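Local atomic coordinates of Serine/threonine protein phosphatase Stp1 (Streptococcus agalactiae, PDB entry 2PK0), a protein that probably removes phosphate from phosphoserine and phosphothreonine residues of proteins as a metal-dependent phosphatase of the PP2C family. Residues D224-A229 and D236-A241; N205-T210 and N230-L235; G189-V194 and D219-D224. All blocks are in the same frame, centred on the assembly; numbering follows the deposited sequence.

Contact 1: D224-A229 and D236-A241; sequences DLITLA and DNITVA. With MG (magnesium ion), chain F.
Ile226 and Ile238 meet where a helix packs on one sheet of the PP2C beta sandwich, beside the strand end that feeds the magnesium site. Helix 224-229 and strand 238-241 run nearly antiparallel, at 157° with their axes 9.2 Å apart, and apolar side chains fill the interval without a hydrogen bond between the segments. The methyl branches Ile226 CG2 and Ile238 CG2 touch at 4.0 Å, the two side chains crossing obliquely. The longer branch of Ile238 runs on to Ala229: with CG1 lying beside its own backbone N (chi1 -37°), CD1 extends to Ala229 CB at 3.8 Å and passes equally close to the backbone O of Ile226. One isoleucine thus spans almost a full helical turn. Further along the strand, Leu225 CD1 reaches Val240 CG1 at 4.2 Å, these side chains lying roughly at right angles. All five residues are buried. Just ahead of the strand, Asp236 binds magnesium through OD2 at 2.1 Å, while OD1 accepts a hydrogen bond from a metal-bound water at 2.9 Å, so the carboxylate is held through both oxygens. Asp41 and Asp197 complete the protein ligands of this ion. The strand lies between strands 6-13 and 191-195; Ile226 also packs on Leu11 and Asp13 of the former, and Leu225 on Ile208 and Val211 of helix 205-212. Thr239, whose CB is directed away from the helix, touches Ile25 of strand 23-29 in the second sheet.

Contact 2: N205-T210 and N230-L235; sequences NADIAT and NHRGGL
Asp207 and Arg232 lie 11.3 Å apart by their CA atoms, the nearest such pair between helical segment 205-210 and segment 230-235, a gap bridged by the long Arg232 side chain reaching the short Asp207. Segment 230-235 leaves helix 218-231 through a Schellman motif: Gly233 adopts positive phi (152°), Gly233 N bonds to Asn230 O at 2.9 Å, and Gly234 N probably bonds to Ala229 O at 3.0 Å. Across the gap, a single carboxylate oxygen meets the end of the arginine. Arg232 NH2 donates to Asp207 OD2 at 3.3 Å, and Arg232 NH1 makes a weak bond to the same OD2 at 3.4 Å; together they form a rather long salt bridge. The oxygen sits at the guanidinium edge, near its plane, yet the arginine comes at it from above the carboxylate, and the two flat groups stand almost perpendicular, at 87°. This is therefore not the flat, two-oxygen pairing of arginine with a carboxylate. A bend at chi2 (-65°) turns the arginine chain before it runs out extended through chi3. The stronger partner of Asp207 OD2 is Ser204 N, just ahead of the helix, so the aspartate folds back over the first turn while its oxygen also faces Arg232. With Arg232 exposed and Asp207 partly so, solvent would probably weaken this surface pairing. Buried Ile208 of the same helix packs on Leu199 and Thr200 of helix 197-200. Arg232 also touches Met202, and the bridge links the start of helix 205-212 to the C-terminal end of helix 218-231.

Contact 3: G189-V194 and D219-D224; sequences GDYLVV and DDKNQD
Tyr191 and Lys221 meet at the hydroxyl end of the ring, the lysine chain crossing at about a right angle. Tyr191 OH lies 2.6 Å from Lys221 NZ, while the ring carbon Tyr191 CZ is 3.5 Å from the same nitrogen. Lys221 NZ stands obliquely to the ring. Lys221 crosses the gap because its chain is extended beyond CG; the tyrosine projects from the strand with CG beside its backbone N (chi1 -65°), the ring plane roughly perpendicular to the plane of CA, CB and CG (chi2 -91°). Tyr191 CA and Lys221 CA are 11.2 Å apart, and no other side chains of the two segments touch. In the PP2C fold the contact joins a middle strand, 191-195, flanked by strands 125-130 and 238-245, to helix 218-231, which packs on the same sheet. Residues of this strand face two ways: Leu192 and Val194 pack on Val109 of the second sheet, whereas Tyr191 and Val193 rest on Leu212 of helix 205-212. The clearer partner of Lys221 NZ is Leu212 O at the end of that helix, to which it is hydrogen-bonded, and it bonds weakly to Gln214 O in the loop after it. Lys221 is buried, and its ammonium, probably charged, meets these backbone carbonyls. On the tyrosine side, the ring meets that of Tyr244, their planes about 35° apart.

Helix 218-231 takes part in all three contacts, each with a different section or the loop that follows. Contact 3 comes first along the chain and closes before contact 1 opens; the two share Asp224, and contact 2 crosses both. Centres of contacts 1 and 2 are 7 Å apart, those of contacts 1 and 3 are 11 Å, and those of contacts 2 and 3 are 13 Å. Contacts 1 and 3 set the helix on neighbouring strands 238-245 and 191-195, while contact 2 ties its C-terminal end to helix 205-212. The loop leaving contact 2 leads straight to Asp236, joining this helical layer to the magnesium site.

Contact 1: D224-A229 and D236-A241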
loop_
_atom_site.group_PDB
_atom_site.type_symbol
_atom_site.label_atom_id
_atom_site.label_comp_id
_atom_site.label_asym_id
_atom_site.label_seq_id
_atom_site.Cartn_x
_atom_site.Cartn_y
_atom_site.Cartn_z
ATOM N N ASP A 224 14.521 -10.927 -0.810
ATOM C CA ASP A 224 15.120 -10.751 -2.135
ATOM C C ASP A 224 14.615 -9.524 -2.867
ATOM O O ASP A 224 15.338 -8.938 -3.650
ATOM C CB ASP A 224 14.844 -11.969 -3.019
ATOM C CG ASP A 224 15.693 -13.165 -2.661
ATOM O OD1 ASP A 224 16.590 -13.048 -1.806
ATOM O OD2 ASP A 224 15.462 -14.230 -3.255
ATOM N N LEU A 225 13.369 -9.156 -2.622
ATOM C CA LEU A 225 12.769 -7.970 -3.218
ATOM C C LEU A 225 13.421 -6.688 -2.705
ATOM O O LEU A 225 13.694 -5.781 -3.493
ATOM C CB LEU A 225 11.264 -7.929 -2.948
ATOM C CG LEU A 225 10.332 -8.828 -3.764
ATOM C CD1 LEU A 225 8.885 -8.619 -3.327
ATOM C CD2 LEU A 225 10.449 -8.536 -5.236
ATOM N N ILE A 226 13.688 -6.612 -1.399
ATOM C CA ILE A 226 14.254 -5.379 -0.867
ATOM C C ILE A 226 15.758 -5.286 -1.124
ATOM O O ILE A 226 16.292 -4.185 -1.306
ATOM C CB ILE A 226 13.840 -5.073 0.627
ATOM C CG1 ILE A 226 14.579 -5.959 1.616
ATOM C CG2 ILE A 226 12.318 -5.202 0.831
ATOM C CD1 ILE A 226 15.870 -5.392 2.121
ATOM N N THR A 227 16.425 -6.445 -1.144
ATOM C CA THR A 227 17.852 -6.538 -1.469
ATOM C C THR A 227 18.072 -6.015 -2.877
ATOM O O THR A 227 18.910 -5.140 -3.089
ATOM C CB THR A 227 18.356 -7.995 -1.373
ATOM O OG1 THR A 227 18.208 -8.459 -0.027
ATOM C CG2 THR A 227 19.828 -8.117 -1.778
ATOM N N LEU A 228 17.272 -6.515 -3.821
ATOM C CA LEU A 228 17.298 -6.022 -5.199
ATOM C C LEU A 228 16.962 -4.534 -5.321
ATOM O O LEU A 228 17.602 -3.823 -6.086
ATOM C CB LEU A 228 16.355 -6.840 -6.091
ATOM C CG LEU A 228 16.459 -6.534 -7.586
ATOM C CD1 LEU A 228 17.902 -6.673 -8.071
ATOM C CD2 LEU A 228 15.516 -7.398 -8.405
ATOM N N ALA A 229 15.985 -4.066 -4.549
ATOM C CA ALA A 229 15.624 -2.662 -4.574
ATOM C C ALA A 229 16.763 -1.796 -4.054
ATOM O O ALA A 229 16.990 -0.690 -4.542
ATOM C CB ALA A 229 14.349 -2.427 -3.802
ATOM N N ASP A 236 14.712 5.241 -1.515
ATOM C CA ASP A 236 13.562 5.545 -0.690
ATOM C C ASP A 236 13.325 4.340 0.196
ATOM O O ASP A 236 13.897 3.285 -0.051
ATOM C CB ASP A 236 12.349 5.843 -1.580
ATOM C CG ASP A 236 11.146 6.370 -0.805
ATOM O OD1 ASP A 236 11.219 6.615 0.418
ATOM O OD2 ASP A 236 10.077 6.523 -1.422
ATOM N N ASN A 237 12.516 4.517 1.241
ATOM C CA ASN A 237 12.069 3.420 2.083
ATOM C C ASN A 237 11.302 2.405 1.257
ATOM O O ASN A 237 10.478 2.779 0.434
ATOM C CB ASN A 237 11.171 3.930 3.208
ATOM C CG ASN A 237 11.800 5.048 4.015
ATOM O OD1 ASN A 237 11.109 5.986 4.423
ATOM N ND2 ASN A 237 13.098 4.946 4.277
ATOM N N ILE A 238 11.603 1.126 1.456
ATOM C CA ILE A 238 10.933 0.042 0.728
ATOM C C ILE A 238 10.110 -0.744 1.716
ATOM O O ILE A 238 10.601 -1.062 2.795
ATOM C CB ILE A 238 11.943 -0.918 0.157
ATOM C CG1 ILE A 238 13.173 -0.152 -0.334
ATOM C CG2 ILE A 238 11.319 -1.727 -0.918
ATOM C CD1 ILE A 238 14.444 -0.976 -0.311
ATOM N N THR A 239 8.864 -1.058 1.369
ATOM C CA THR A 239 7.951 -1.714 2.305
ATOM C C THR A 239 6.986 -2.570 1.523
ATOM O O THR A 239 6.342 -2.074 0.610
ATOM C CB THR A 239 7.188 -0.677 3.142
ATOM O OG1 THR A 239 8.107 -0.046 4.049
ATOM C CG2 THR A 239 6.102 -1.326 3.957
ATOM N N VAL A 240 6.928 -3.871 1.832
ATOM C CA VAL A 240 6.166 -4.816 1.013
ATOM C C VAL A 240 5.332 -5.786 1.854
ATOM O O VAL A 240 5.827 -6.364 2.829
ATOM C CB VAL A 240 7.089 -5.643 0.047
ATOM C CG1 VAL A 240 6.270 -6.389 -0.989
ATOM C CG2 VAL A 240 8.088 -4.764 -0.676
ATOM N N ALA A 241 4.061 -5.950 1.490
ATOM C CA ALA A 241 3.267 -7.085 1.965
ATOM C C ALA A 241 3.043 -8.060 0.824
ATOM O O ALA A 241 2.581 -7.673 -0.260
ATOM C CB ALA A 241 1.942 -6.627 2.500
HETATM MG MG MG F . 8.088 6.413 -0.619
HETATM O O HOH W 1 8.577 7.750 1.046
HETATM O O HOH W 2 8.322 4.820 0.822
HETATM O O HOH W 3 7.623 8.352 -1.446
#

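Contact 2: N205-T210 and N230-L235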
loop_
_atom_site.group_PDB
_atom_site.type_symbol
_atom_site.label_atom_id
_atom_site.label_comp_id
_atom_site.label_asym_id
_atom_site.label_seq_id
_atom_site.Cartn_x
_atom_site.Cartn_y
_atom_site.Cartn_z
ATOM N N ASN A 205 7.940 -4.289 -12.989
ATOM C CA ASN A 205 6.926 -5.295 -12.666
ATOM C C ASN A 205 7.395 -6.725 -12.928
ATOM O O ASN A 205 7.241 -7.627 -12.092
ATOM C CB ASN A 205 5.664 -5.015 -13.465
ATOM C CG ASN A 205 5.079 -3.650 -13.167
ATOM O OD1 ASN A 205 5.440 -3.010 -12.171
ATOM N ND2 ASN A 205 4.167 -3.194 -14.020
ATOM N N ALA A 206 8.008 -6.909 -14.086
ATOM C CA ALA A 206 8.543 -8.194 -14.474
ATOM C C ALA A 206 9.684 -8.653 -13.552
ATOM O O ALA A 206 9.771 -9.843 -13.249
ATOM C CB ALA A 206 8.970 -8.154 -15.906
ATOM N N ASP A 207 10.507 -7.708 -13.071
ATOM C CA ASP A 207 11.524 -7.980 -12.039
ATOM C C ASP A 207 10.918 -8.570 -10.765
ATOM O O ASP A 207 11.494 -9.488 -10.176
ATOM C CB ASP A 207 12.309 -6.714 -11.666
ATOM C CG ASP A 207 13.193 -6.198 -12.801
ATOM O OD1 ASP A 207 13.610 -6.999 -13.670
ATOM O OD2 ASP A 207 13.461 -4.977 -12.830
ATOM N N ILE A 208 9.772 -8.024 -10.343
ATOM C CA ILE A 208 9.061 -8.469 -9.139
ATOM C C ILE A 208 8.524 -9.857 -9.401
ATOM O O ILE A 208 8.717 -10.764 -8.590
ATOM C CB ILE A 208 7.897 -7.513 -8.767
ATOM C CG1 ILE A 208 8.433 -6.124 -8.435
ATOM C CG2 ILE A 208 7.082 -8.035 -7.587
ATOM C CD1 ILE A 208 7.361 -5.072 -8.345
ATOM N N ALA A 209 7.892 -10.022 -10.567
ATOM C CA ALA A 209 7.373 -11.326 -11.024
ATOM C C ALA A 209 8.456 -12.409 -11.065
ATOM O O ALA A 209 8.209 -13.560 -10.728
ATOM C CB ALA A 209 6.720 -11.183 -12.376
ATOM N N THR A 210 9.662 -12.014 -11.449
ATOM C CA THR A 210 10.806 -12.909 -11.504
ATOM C C THR A 210 11.214 -13.414 -10.125
ATOM O O THR A 210 11.484 -14.606 -9.956
ATOM C CB THR A 210 11.975 -12.201 -12.200
ATOM O OG1 THR A 210 11.719 -12.202 -13.604
ATOM C CG2 THR A 210 13.344 -12.864 -11.906
ATOM N N ASN A 230 17.493 -2.319 -3.079
ATOM C CA ASN A 230 18.684 -1.643 -2.580
ATOM C C ASN A 230 19.812 -1.644 -3.613
ATOM O O ASN A 230 20.473 -0.608 -3.796
ATOM C CB ASN A 230 19.140 -2.262 -1.250
ATOM C CG ASN A 230 18.282 -1.815 -0.079
ATOM O OD1 ASN A 230 17.876 -0.660 -0.022
ATOM N ND2 ASN A 230 18.003 -2.720 0.858
ATOM N N HIS A 231 20.009 -2.783 -4.294
ATOM C CA HIS A 231 21.034 -2.903 -5.323
ATOM C C HIS A 231 20.766 -1.948 -6.460
ATOM O O HIS A 231 21.684 -1.351 -6.984
ATOM C CB HIS A 231 21.138 -4.322 -5.886
ATOM C CG HIS A 231 21.987 -5.243 -5.062
ATOM N ND1 HIS A 231 23.271 -4.928 -4.673
ATOM C CD2 HIS A 231 21.741 -6.480 -4.568
ATOM C CE1 HIS A 231 23.775 -5.921 -3.961
ATOM N NE2 HIS A 231 22.863 -6.875 -3.880
ATOM N N ARG A 232 19.504 -1.776 -6.823
ATOM C CA ARG A 232 19.128 -0.785 -7.829
ATOM C C ARG A 232 19.276 0.658 -7.371
ATOM O O ARG A 232 19.196 1.566 -8.189
ATOM C CB ARG A 232 17.689 -1.000 -8.285
ATOM C CG ARG A 232 17.442 -2.335 -8.951
ATOM C CD ARG A 232 18.198 -2.491 -10.248
ATOM N NE ARG A 232 17.938 -3.806 -10.838
ATOM C CZ ARG A 232 16.893 -4.082 -11.616
ATOM N NH1 ARG A 232 16.737 -5.306 -12.110
ATOM N NH2 ARG A 232 16.002 -3.131 -11.901
ATOM N N GLY A 233 19.470 0.890 -6.078
ATOM C CA GLY A 233 19.715 2.256 -5.606
ATOM C C GLY A 233 19.270 2.533 -4.187
ATOM O O GLY A 233 19.950 3.273 -3.443
ATOM N N GLY A 234 18.132 1.942 -3.815
ATOM C CA GLY A 234 17.557 2.104 -2.481
ATOM C C GLY A 234 17.223 3.539 -2.081
ATOM O O GLY A 234 17.287 3.883 -0.898
ATOM N N LEU A 235 16.846 4.373 -3.050
ATOM C CA LEU A 235 16.685 5.802 -2.812
ATOM C C LEU A 235 15.543 6.193 -1.897
ATOM O O LEU A 235 15.415 7.354 -1.537
ATOM C CB LEU A 235 16.508 6.557 -4.122
ATOM C CG LEU A 235 17.578 6.399 -5.195
ATOM C CD1 LEU A 235 17.268 7.319 -6.330
ATOM C CD2 LEU A 235 18.952 6.691 -4.661
#

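Contact 3: G189-V194 and D219-D224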
loop_
_atom_site.group_PDB
_atom_site.type_symbol
_atom_site.label_atom_id
_atom_site.label_comp_id
_atom_site.label_asym_id
_atom_site.label_seq_id
_atom_site.Cartn_x
_atom_site.Cartn_y
_atom_site.Cartn_z
ATOM N N GLY A 189 -2.207 -20.040 -6.427
ATOM C CA GLY A 189 -0.892 -19.735 -6.982
ATOM C C GLY A 189 -0.569 -18.258 -7.169
ATOM O O GLY A 189 0.575 -17.916 -7.495
ATOM N N ASP A 190 -1.570 -17.390 -6.968
ATOM C CA ASP A 190 -1.401 -15.933 -7.086
ATOM C C ASP A 190 -0.510 -15.380 -5.984
ATOM O O ASP A 190 -0.330 -16.007 -4.938
ATOM C CB ASP A 190 -2.751 -15.211 -6.990
ATOM C CG ASP A 190 -3.559 -15.261 -8.279
ATOM O OD1 ASP A 190 -3.031 -15.688 -9.321
ATOM O OD2 ASP A 190 -4.736 -14.849 -8.259
ATOM N N TYR A 191 0.055 -14.206 -6.232
ATOM C CA TYR A 191 0.728 -13.434 -5.201
ATOM C C TYR A 191 0.103 -12.056 -5.230
ATOM O O TYR A 191 0.160 -11.376 -6.259
ATOM C CB TYR A 191 2.226 -13.276 -5.482
ATOM C CG TYR A 191 3.053 -14.555 -5.464
ATOM C CD1 TYR A 191 3.668 -14.989 -4.302
ATOM C CD2 TYR A 191 3.235 -15.306 -6.617
ATOM C CE1 TYR A 191 4.417 -16.137 -4.277
ATOM C CE2 TYR A 191 3.991 -16.465 -6.606
ATOM C CZ TYR A 191 4.573 -16.879 -5.430
ATOM O OH TYR A 191 5.321 -18.035 -5.413
ATOM N N LEU A 192 -0.520 -11.651 -4.129
ATOM C CA LEU A 192 -0.878 -10.256 -3.953
ATOM C C LEU A 192 0.402 -9.559 -3.559
ATOM O O LEU A 192 1.134 -10.052 -2.684
ATOM C CB LEU A 192 -1.906 -10.070 -2.831
ATOM C CG LEU A 192 -2.499 -8.655 -2.720
ATOM C CD1 LEU A 192 -3.234 -8.269 -4.001
ATOM C CD2 LEU A 192 -3.410 -8.559 -1.533
ATOM N N VAL A 193 0.687 -8.420 -4.198
ATOM C CA VAL A 193 1.866 -7.653 -3.874
ATOM C C VAL A 193 1.468 -6.236 -3.471
ATOM O O VAL A 193 1.065 -5.430 -4.295
ATOM C CB VAL A 193 2.851 -7.603 -5.055
ATOM C CG1 VAL A 193 4.163 -6.876 -4.656
ATOM C CG2 VAL A 193 3.160 -9.000 -5.563
ATOM N N VAL A 194 1.571 -5.933 -2.189
ATOM C CA VAL A 194 1.263 -4.597 -1.720
ATOM C C VAL A 194 2.580 -3.894 -1.387
ATOM O O VAL A 194 3.365 -4.398 -0.588
ATOM C CB VAL A 194 0.347 -4.650 -0.470
ATOM C CG1 VAL A 194 -0.061 -3.255 -0.062
ATOM C CG2 VAL A 194 -0.893 -5.498 -0.737
ATOM N N ASP A 219 8.846 -15.382 2.856
ATOM C CA ASP A 219 9.778 -14.581 3.637
ATOM C C ASP A 219 11.153 -14.366 2.953
ATOM O O ASP A 219 11.678 -13.240 2.989
ATOM C CB ASP A 219 9.959 -15.170 5.052
ATOM C CG ASP A 219 8.808 -14.816 6.019
ATOM O OD1 ASP A 219 7.874 -14.084 5.649
ATOM O OD2 ASP A 219 8.837 -15.276 7.178
ATOM N N ASP A 220 11.726 -15.411 2.330
ATOM C CA ASP A 220 12.997 -15.257 1.584
ATOM C C ASP A 220 12.810 -14.412 0.323
ATOM O O ASP A 220 13.711 -13.656 -0.063
ATOM C CB ASP A 220 13.625 -16.599 1.171
ATOM C CG ASP A 220 14.385 -17.301 2.305
ATOM O OD1 ASP A 220 14.425 -16.774 3.437
ATOM O OD2 ASP A 220 14.941 -18.403 2.054
ATOM N N LYS A 221 11.653 -14.563 -0.323
ATOM C CA LYS A 221 11.338 -13.811 -1.531
ATOM C C LYS A 221 11.182 -12.321 -1.235
ATOM O O LYS A 221 11.638 -11.480 -2.012
ATOM C CB LYS A 221 10.069 -14.350 -2.195
ATOM C CG LYS A 221 10.260 -15.622 -3.022
ATOM C CD LYS A 221 8.966 -16.433 -3.050
ATOM C CE LYS A 221 9.030 -17.577 -4.043
ATOM N NZ LYS A 221 7.665 -18.099 -4.311
ATOM N N ASN A 222 10.558 -12.008 -0.098
ATOM C CA ASN A 222 10.365 -10.635 0.319
ATOM C C ASN A 222 11.710 -9.998 0.620
ATOM O O ASN A 222 11.935 -8.839 0.279
ATOM C CB ASN A 222 9.464 -10.588 1.549
ATOM C CG ASN A 222 8.507 -9.390 1.550
ATOM O OD1 ASN A 222 8.752 -8.367 0.901
ATOM N ND2 ASN A 222 7.411 -9.522 2.296
ATOM N N GLN A 223 12.609 -10.769 1.228
ATOM C CA GLN A 223 13.984 -10.331 1.487
ATOM C C GLN A 223 14.731 -10.066 0.181
ATOM O O GLN A 223 15.443 -9.077 0.063
ATOM C CB GLN A 223 14.735 -11.353 2.365
ATOM C CG GLN A 223 16.096 -10.881 2.889
ATOM C CD GLN A 223 16.044 -9.471 3.478
ATOM O OE1 GLN A 223 16.570 -8.510 2.887
ATOM N NE2 GLN A 223 15.388 -9.335 4.646
ATOM N N ASP A 224 14.521 -10.927 -0.810
ATOM C CA ASP A 224 15.120 -10.751 -2.135
ATOM C C ASP A 224 14.615 -9.524 -2.867
ATOM O O ASP A 224 15.338 -8.938 -3.650
ATOM C CB ASP A 224 14.844 -11.969 -3.019
ATOM C CG ASP A 224 15.693 -13.165 -2.661
ATOM O OD1 ASP A 224 16.590 -13.048 -1.806
ATOM O OD2 ASP A 224 15.462 -14.230 -3.255
#